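PDB 4R6R: agglutinin alpha chain from Artocarpus integer, which binds D-galactose, recognises the T-antigen disaccharide Gal-beta1,3-GalNAc and specifically recognises human IgA1 as a tetrameric plant lectin with a beta-prism fold. Local coordinates for residues H44-I48 against T49-P53. Sequence-based numbering, arbitrary orientation.
Sequences HKSFI and TGFTP
Phe51 turns its ring edge back onto Ser46 and the backbone of Ile48, a local contact across the bend of the loop that joins strand 37-40 to strand 52-57 in the jacalin beta-prism. The ring meets its neighbours mainly through CE2, which lies 3.2 Å from Ser46 OG and 3.4 Å from Ile48 O, the carbonyl oxygen sitting in the ring plane. Ile48 supplies the apolar part: its CG1 approaches Phe51 CE2 to 3.7 Å, the two side chains crossing at about a right angle. That branch is placed by a chi1 of 70°, which sets CG1 between the backbone N and the carbonyl carbon. Ser46 OG, anti to its own backbone N (chi1 176°), closes an ST turn by accepting the N-H of Ile48 in a nearly straight bond (166°), with 3.0 Å between Ile48 N and Ser46 OG. The same hydroxyl is hydrogen-bonded to the carbonyl oxygen of Tyr122, and Ile48 also touches Tyr122 and Trp123, so the turn is tied to the loop carrying other residues of the galactoside pocket. Beside it, Phe47, whose CB is directed away from residues 49-53, touches the bound 4-nitrophenyl galactoside. The aromatic C-H edge, weakly positive, faces two oxygens here, so the approach is probably mildly attractive electrostatically, while Ser46 OG is held by two hydrogen bonds, one from Ile48 N and one to Tyr122 O.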
loop_
_atom_site.group_PDB
_atom_site.type_symbol
_atom_site.label_atom_id
_atom_site.label_comp_id
_atom_site.label_asym_id
_atom_site.label_seq_id
_atom_site.Cartn_x
_atom_site.Cartn_y
_atom_site.Cartn_z
ATOM N N HIS A 44 -18.396 19.940 -8.033
ATOM C CA HIS A 44 -18.947 19.258 -9.238
ATOM C C HIS A 44 -20.413 19.462 -9.181
ATOM O O HIS A 44 -21.131 18.964 -8.318
ATOM C CB HIS A 44 -18.625 17.803 -9.222
ATOM C CG HIS A 44 -17.138 17.547 -9.017
ATOM N ND1 HIS A 44 -16.211 17.948 -9.933
ATOM C CD2 HIS A 44 -16.415 17.033 -7.938
ATOM C CE1 HIS A 44 -14.982 17.634 -9.517
ATOM N NE2 HIS A 44 -15.088 17.073 -8.294
ATOM N N LYS A 45 -20.885 20.259 -10.140
ATOM C CA LYS A 45 -22.254 20.794 -10.096
ATOM C C LYS A 45 -23.220 20.079 -10.960
ATOM O O LYS A 45 -22.919 19.729 -12.100
ATOM C CB LYS A 45 -22.188 22.259 -10.557
ATOM C CG LYS A 45 -21.305 23.081 -9.631
ATOM C CD LYS A 45 -22.103 23.575 -8.461
ATOM C CE LYS A 45 -22.950 24.782 -8.861
ATOM N NZ LYS A 45 -24.203 24.796 -8.044
ATOM N N SER A 46 -24.416 19.864 -10.430
ATOM C CA SER A 46 -25.527 19.467 -11.298
ATOM C C SER A 46 -25.747 20.501 -12.382
ATOM O O SER A 46 -25.528 21.707 -12.158
ATOM C CB SER A 46 -26.797 19.387 -10.441
ATOM O OG SER A 46 -27.962 19.106 -11.215
ATOM N N PHE A 47 -26.306 20.009 -13.483
ATOM C CA PHE A 47 -26.799 20.882 -14.601
ATOM C C PHE A 47 -28.068 21.611 -14.207
ATOM O O PHE A 47 -28.443 22.583 -14.900
ATOM C CB PHE A 47 -27.114 20.048 -15.819
ATOM C CG PHE A 47 -25.959 19.274 -16.407
ATOM C CD1 PHE A 47 -24.637 19.510 -16.059
ATOM C CD2 PHE A 47 -26.224 18.288 -17.374
ATOM C CE1 PHE A 47 -23.616 18.743 -16.640
ATOM C CE2 PHE A 47 -25.210 17.545 -17.983
ATOM C CZ PHE A 47 -23.896 17.793 -17.614
ATOM N N ILE A 48 -28.741 21.218 -13.131
ATOM C CA ILE A 48 -29.983 21.852 -12.674
ATOM C C ILE A 48 -29.919 22.432 -11.275
ATOM O O ILE A 48 -28.954 22.137 -10.490
ATOM C CB ILE A 48 -31.225 20.918 -12.832
ATOM C CG1 ILE A 48 -31.180 19.741 -11.825
ATOM C CG2 ILE A 48 -31.351 20.408 -14.260
ATOM C CD1 ILE A 48 -32.387 18.808 -11.988
ATOM N N THR A 49 -30.844 23.308 -10.911
ATOM C CA THR A 49 -30.827 23.910 -9.596
ATOM C C THR A 49 -32.014 23.377 -8.855
ATOM O O THR A 49 -32.749 22.545 -9.384
ATOM C CB THR A 49 -30.929 25.441 -9.684
ATOM O OG1 THR A 49 -32.132 25.715 -10.413
ATOM C CG2 THR A 49 -29.716 26.046 -10.418
ATOM N N GLY A 50 -32.190 23.811 -7.618
ATOM C CA GLY A 50 -33.329 23.386 -6.812
ATOM C C GLY A 50 -32.962 22.375 -5.707
ATOM O O GLY A 50 -33.871 21.806 -5.033
ATOM N N PHE A 51 -31.658 22.154 -5.519
ATOM C CA PHE A 51 -31.226 21.210 -4.487
ATOM C C PHE A 51 -31.034 21.858 -3.106
ATOM O O PHE A 51 -30.838 23.082 -3.019
ATOM C CB PHE A 51 -29.920 20.560 -4.885
ATOM C CG PHE A 51 -30.013 19.740 -6.137
ATOM C CD1 PHE A 51 -30.468 18.443 -6.079
ATOM C CD2 PHE A 51 -29.627 20.261 -7.363
ATOM C CE1 PHE A 51 -30.551 17.641 -7.201
ATOM C CE2 PHE A 51 -29.684 19.464 -8.501
ATOM C CZ PHE A 51 -30.181 18.174 -8.443
ATOM N N THR A 52 -31.102 21.056 -2.053
ATOM C CA THR A 52 -30.767 21.495 -0.684
ATOM C C THR A 52 -29.305 21.185 -0.370
ATOM O O THR A 52 -28.927 20.024 -0.498
ATOM C CB THR A 52 -31.645 20.683 0.244
ATOM O OG1 THR A 52 -33.005 21.098 -0.024
ATOM C CG2 THR A 52 -31.367 20.973 1.713
ATOM N N PRO A 53 -28.512 22.186 -0.027
ATOM C CA PRO A 53 -27.107 21.884 0.330
ATOM C C PRO A 53 -26.952 21.400 1.751
ATOM O O PRO A 53 -27.690 21.729 2.673
ATOM C CB PRO A 53 -26.426 23.264 0.241
ATOM C CG PRO A 53 -27.552 24.249 0.604
ATOM C CD PRO A 53 -28.729 23.654 -0.123
#